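Local coordinates for protein inosine-uridine nucleoside N-ribohydrolase (Xanthomonas oryzae pv. oryzae, PDB 4KL0) that binds calcium and may hydrolyse N-glycosidic bonds of nucleosides, though its function as a bacterial effector is unknown, at residues G275-V286 with D305-Y317. Numbering follows the deposited sequence.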
loop_
_atom_site.group_PDB
_atom_site.type_symbol
_atom_site.label_atom_id
_atom_site.label_comp_id
_atom_site.label_asym_id
_atom_site.label_seq_id
_atom_site.Cartn_x
_atom_site.Cartn_y
_atom_site.Cartn_z
ATOM N N GLY A 275 -3.500 -21.500 17.056
ATOM C CA GLY A 275 -2.166 -21.612 16.500
ATOM C C GLY A 275 -1.224 -20.509 17.015
ATOM O O GLY A 275 -0.012 -20.602 16.843
ATOM N N LEU A 276 -1.766 -19.452 17.618
ATOM C CA LEU A 276 -0.881 -18.352 18.056
ATOM C C LEU A 276 -0.749 -18.378 19.560
ATOM O O LEU A 276 -1.660 -18.815 20.254
ATOM C CB LEU A 276 -1.408 -16.967 17.617
ATOM C CG LEU A 276 -1.722 -16.817 16.125
ATOM C CD1 LEU A 276 -2.011 -15.333 15.809
ATOM C CD2 LEU A 276 -0.588 -17.319 15.285
ATOM N N ASP A 277 0.401 -17.963 20.068
ATOM C CA ASP A 277 0.563 -17.923 21.516
ATOM C C ASP A 277 1.415 -16.734 21.942
ATOM O O ASP A 277 1.904 -15.990 21.091
ATOM C CB ASP A 277 1.155 -19.228 22.046
ATOM C CG ASP A 277 2.428 -19.633 21.329
ATOM O OD1 ASP A 277 3.148 -18.757 20.796
ATOM O OD2 ASP A 277 2.723 -20.854 21.266
ATOM N N THR A 278 1.570 -16.556 23.248
ATOM C CA THR A 278 2.284 -15.377 23.762
ATOM C C THR A 278 3.695 -15.321 23.189
ATOM O O THR A 278 4.223 -14.223 22.894
ATOM C CB THR A 278 2.313 -15.376 25.297
ATOM O OG1 THR A 278 0.977 -15.272 25.819
ATOM C CG2 THR A 278 3.168 -14.189 25.811
ATOM N N ALA A 279 4.310 -16.489 23.021
ATOM C CA ALA A 279 5.637 -16.608 22.428
ATOM C C ALA A 279 5.671 -16.142 20.983
ATOM O O ALA A 279 6.671 -15.565 20.509
ATOM C CB ALA A 279 6.108 -18.048 22.496
ATOM N N TRP A 280 4.591 -16.385 20.264
ATOM C CA TRP A 280 4.589 -15.958 18.884
ATOM C C TRP A 280 4.473 -14.429 18.868
ATOM O O TRP A 280 5.082 -13.765 18.031
ATOM C CB TRP A 280 3.422 -16.558 18.142
ATOM C CG TRP A 280 3.212 -15.912 16.844
ATOM C CD1 TRP A 280 3.794 -16.250 15.669
ATOM C CD2 TRP A 280 2.376 -14.774 16.572
ATOM N NE1 TRP A 280 3.349 -15.436 14.666
ATOM C CE2 TRP A 280 2.479 -14.511 15.190
ATOM C CE3 TRP A 280 1.540 -13.973 17.357
ATOM C CZ2 TRP A 280 1.790 -13.455 14.563
ATOM C CZ3 TRP A 280 0.833 -12.946 16.743
ATOM C CH2 TRP A 280 0.964 -12.694 15.349
ATOM N N PHE A 281 3.723 -13.893 19.814
ATOM C CA PHE A 281 3.506 -12.445 19.855
ATOM C C PHE A 281 4.816 -11.696 20.199
ATOM O O PHE A 281 5.211 -10.755 19.482
ATOM C CB PHE A 281 2.416 -12.073 20.837
ATOM C CG PHE A 281 2.069 -10.613 20.811
ATOM C CD1 PHE A 281 2.865 -9.675 21.471
ATOM C CD2 PHE A 281 0.924 -10.173 20.160
ATOM C CE1 PHE A 281 2.561 -8.314 21.435
ATOM C CE2 PHE A 281 0.616 -8.804 20.138
ATOM C CZ PHE A 281 1.439 -7.880 20.800
ATOM N N PHE A 282 5.473 -12.089 21.294
ATOM C CA PHE A 282 6.792 -11.498 21.601
ATOM C C PHE A 282 7.829 -11.656 20.443
ATOM O O PHE A 282 8.591 -10.721 20.115
ATOM C CB PHE A 282 7.309 -11.999 22.973
ATOM C CG PHE A 282 6.760 -11.212 24.139
ATOM C CD1 PHE A 282 7.576 -10.331 24.856
ATOM C CD2 PHE A 282 5.437 -11.290 24.472
ATOM C CE1 PHE A 282 7.059 -9.557 25.895
ATOM C CE2 PHE A 282 4.904 -10.535 25.509
ATOM C CZ PHE A 282 5.714 -9.667 26.237
ATOM N N ARG A 283 7.838 -12.803 19.783
ATOM C CA ARG A 283 8.786 -13.057 18.697
ATOM C C ARG A 283 8.434 -12.278 17.416
ATOM O O ARG A 283 9.273 -12.048 16.518
ATOM C CB ARG A 283 8.838 -14.564 18.429
ATOM C CG ARG A 283 9.507 -14.991 17.149
ATOM C CD ARG A 283 9.576 -16.518 17.075
ATOM N NE ARG A 283 8.395 -17.174 16.491
ATOM C CZ ARG A 283 7.565 -17.980 17.163
ATOM N NH1 ARG A 283 7.749 -18.214 18.453
ATOM N NH2 ARG A 283 6.538 -18.554 16.550
ATOM N N THR A 284 7.181 -11.864 17.326
ATOM C CA THR A 284 6.751 -11.171 16.140
ATOM C C THR A 284 6.884 -9.663 16.321
ATOM O O THR A 284 7.273 -8.972 15.359
ATOM C CB THR A 284 5.313 -11.500 15.802
ATOM O OG1 THR A 284 5.227 -12.873 15.406
ATOM C CG2 THR A 284 4.829 -10.647 14.632
ATOM N N PHE A 285 6.542 -9.176 17.506
ATOM C CA PHE A 285 6.425 -7.726 17.756
ATOM C C PHE A 285 7.461 -7.139 18.696
ATOM O O PHE A 285 7.597 -5.905 18.808
ATOM C CB PHE A 285 5.024 -7.370 18.267
ATOM C CG PHE A 285 3.935 -7.722 17.296
ATOM C CD1 PHE A 285 3.706 -6.957 16.145
ATOM C CD2 PHE A 285 3.166 -8.873 17.496
ATOM C CE1 PHE A 285 2.720 -7.304 15.252
ATOM C CE2 PHE A 285 2.188 -9.229 16.591
ATOM C CZ PHE A 285 1.952 -8.428 15.476
ATOM N N VAL A 286 8.155 -8.005 19.427
ATOM C CA VAL A 286 9.048 -7.510 20.429
ATOM C C VAL A 286 10.480 -7.904 20.082
ATOM O O VAL A 286 11.381 -7.045 20.161
ATOM C CB VAL A 286 8.657 -7.993 21.824
ATOM C CG1 VAL A 286 9.663 -7.466 22.867
ATOM C CG2 VAL A 286 7.228 -7.541 22.184
ATOM N N ASP A 305 -1.837 -2.187 27.952
ATOM C CA ASP A 305 -1.095 -0.966 28.294
ATOM C C ASP A 305 0.338 -1.232 28.724
ATOM O O ASP A 305 1.202 -0.391 28.513
ATOM C CB ASP A 305 -1.846 -0.153 29.344
ATOM C CG ASP A 305 -3.183 0.344 28.828
ATOM O OD1 ASP A 305 -3.195 1.074 27.786
ATOM O OD2 ASP A 305 -4.225 -0.013 29.446
ATOM N N ALA A 306 0.610 -2.417 29.273
ATOM C CA ALA A 306 1.974 -2.779 29.600
ATOM C C ALA A 306 2.724 -3.463 28.479
ATOM O O ALA A 306 3.937 -3.651 28.558
ATOM C CB ALA A 306 2.039 -3.610 30.917
ATOM N N ILE A 307 2.002 -3.856 27.417
ATOM C CA ILE A 307 2.617 -4.480 26.236
ATOM C C ILE A 307 3.002 -3.455 25.116
ATOM O O ILE A 307 4.109 -3.535 24.541
ATOM C CB ILE A 307 1.667 -5.543 25.639
ATOM C CG1 ILE A 307 1.561 -6.727 26.614
ATOM C CG2 ILE A 307 2.200 -5.999 24.283
ATOM C CD1 ILE A 307 2.868 -7.503 26.725
ATOM N N TRP A 308 2.089 -2.529 24.830
ATOM C CA TRP A 308 2.325 -1.432 23.849
ATOM C C TRP A 308 3.743 -0.875 23.958
ATOM O O TRP A 308 4.503 -0.887 22.966
ATOM C CB TRP A 308 1.266 -0.335 23.976
ATOM C CG TRP A 308 1.298 0.773 22.883
ATOM C CD1 TRP A 308 1.304 2.127 23.089
ATOM C CD2 TRP A 308 1.289 0.588 21.442
ATOM N NE1 TRP A 308 1.308 2.799 21.877
ATOM C CE2 TRP A 308 1.291 1.871 20.855
ATOM C CE3 TRP A 308 1.278 -0.543 20.604
ATOM C CZ2 TRP A 308 1.286 2.063 19.463
ATOM C CZ3 TRP A 308 1.266 -0.354 19.221
ATOM C CH2 TRP A 308 1.276 0.930 18.670
ATOM N N PRO A 309 4.173 -0.467 25.191
ATOM C CA PRO A 309 5.558 0.026 25.301
ATOM C C PRO A 309 6.661 -0.968 24.940
ATOM O O PRO A 309 7.776 -0.599 24.577
ATOM C CB PRO A 309 5.684 0.392 26.801
ATOM C CG PRO A 309 4.295 0.642 27.259
ATOM C CD PRO A 309 3.437 -0.340 26.458
ATOM N N GLN A 310 6.418 -2.256 25.074
ATOM C CA GLN A 310 7.506 -3.168 24.712
ATOM C C GLN A 310 7.603 -3.458 23.206
ATOM O O GLN A 310 8.607 -4.032 22.696
ATOM C CB GLN A 310 7.340 -4.497 25.441
ATOM C CG GLN A 310 7.639 -4.426 26.932
ATOM C CD GLN A 310 7.647 -5.814 27.487
ATOM O OE1 GLN A 310 8.379 -6.671 26.985
ATOM N NE2 GLN A 310 6.752 -6.088 28.418
ATOM N N VAL A 311 6.541 -3.108 22.485
ATOM C CA VAL A 311 6.551 -3.426 21.057
ATOM C C VAL A 311 7.575 -2.541 20.374
ATOM O O VAL A 311 7.641 -1.338 20.677
ATOM C CB VAL A 311 5.158 -3.230 20.440
ATOM C CG1 VAL A 311 5.265 -3.259 18.909
ATOM C CG2 VAL A 311 4.216 -4.322 20.967
ATOM N N THR A 312 8.375 -3.153 19.506
ATOM C CA THR A 312 9.381 -2.476 18.671
ATOM C C THR A 312 9.237 -2.654 17.121
ATOM O O THR A 312 9.899 -1.942 16.337
ATOM C CB THR A 312 10.834 -2.926 19.076
ATOM O OG1 THR A 312 11.094 -4.251 18.605
ATOM C CG2 THR A 312 10.992 -2.901 20.581
ATOM N N LYS A 313 8.387 -3.575 16.658
ATOM C CA LYS A 313 8.438 -3.985 15.251
ATOM C C LYS A 313 7.027 -4.001 14.662
ATOM O O LYS A 313 6.257 -4.916 14.980
ATOM C CB LYS A 313 8.968 -5.420 15.140
ATOM C CG LYS A 313 10.374 -5.633 15.731
ATOM C CD LYS A 313 10.972 -6.963 15.236
ATOM C CE LYS A 313 10.769 -8.101 16.249
ATOM N NZ LYS A 313 10.939 -9.461 15.613
ATOM N N LEU A 314 6.698 -3.040 13.791
ATOM C CA LEU A 314 5.385 -2.969 13.140
ATOM C C LEU A 314 5.648 -2.871 11.618
ATOM O O LEU A 314 6.364 -1.950 11.152
ATOM C CB LEU A 314 4.575 -1.759 13.631
ATOM C CG LEU A 314 4.271 -1.819 15.142
ATOM C CD1 LEU A 314 3.858 -0.435 15.588
ATOM C CD2 LEU A 314 3.208 -2.925 15.472
ATOM N N ASN A 315 5.073 -3.797 10.837
ATOM C CA ASN A 315 5.358 -3.796 9.393
ATOM C C ASN A 315 4.588 -2.752 8.562
ATOM O O ASN A 315 3.384 -2.514 8.835
ATOM C CB ASN A 315 5.083 -5.184 8.850
ATOM C CG ASN A 315 5.981 -6.217 9.478
ATOM O OD1 ASN A 315 7.148 -5.933 9.812
ATOM N ND2 ASN A 315 5.462 -7.435 9.626
ATOM N N LEU A 316 5.275 -2.104 7.618
ATOM C CA LEU A 316 4.625 -1.156 6.665
ATOM C C LEU A 316 4.741 -1.663 5.206
ATOM O O LEU A 316 5.519 -1.154 4.380
ATOM C CB LEU A 316 5.225 0.270 6.779
ATOM C CG LEU A 316 4.897 0.980 8.093
ATOM C CD1 LEU A 316 5.604 2.377 8.238
ATOM C CD2 LEU A 316 3.350 1.028 8.300
ATOM N N TYR A 317 3.915 -2.628 4.833
ATOM C CA TYR A 317 4.113 -3.264 3.550
ATOM C C TYR A 317 3.785 -2.339 2.405
ATOM O O TYR A 317 4.522 -2.215 1.451
ATOM C CB TYR A 317 3.173 -4.481 3.410
ATOM C CG TYR A 317 3.236 -5.450 4.569
ATOM C CD1 TYR A 317 4.227 -6.412 4.627
ATOM C CD2 TYR A 317 2.280 -5.402 5.581
ATOM C CE1 TYR A 317 4.287 -7.317 5.696
ATOM C CE2 TYR A 317 2.327 -6.283 6.660
ATOM C CZ TYR A 317 3.331 -7.230 6.701
ATOM O OH TYR A 317 3.371 -8.129 7.766
HETATM O O HOH W 1 5.992 -7.274 13.448
#
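Lys-313 bends at its third torsion (chi3 -97°), and this brings its ammonium back to the last turn of helix 278-285. There Lys-313 NZ donates to Arg-283 O at 3.2 Å, from above the carbonyl plane. Ile-307 sets its CG1 branch beside its own backbone N (chi1 -69°), which carries CD1 to Phe-282 and leaves CG2 against Phe-281. Ile-307 CD1 lies 3.6 Å from Phe-282 CZ. Ile-307 CG2 lies 3.7 Å from Phe-281 CE1. The amide of Gln-310 is turned 66° from the ring of Phe-282, and Gln-310 OE1 meets Phe-282 CE1 at the edge of that ring at 3.4 Å.

The contact joins the short helix 278-285 to the loop leading into helix 317-325. It lies in the nucleoside hydrolase family region, at the periphery of a Rossmann-like alpha/beta fold and away from the calcium site. Phe-285 O takes two backbone donors from this loop. Thr-312 N comes nearly straight at Phe-285 O, 2.9 Å away. Lys-313 N reaches Phe-285 O at 3.3 Å from above the carbonyl plane. A water donates to both Thr-284 O and Lys-313 O.

Next to these bonds the Phe-285 ring crosses Leu-314 at about a right angle, and Phe-285 CD1 lies 4.1 Å from Leu-314 CD2. Trp-265 of helix 248-269 meets Phe-281 edge-to-face and also touches Ile-307.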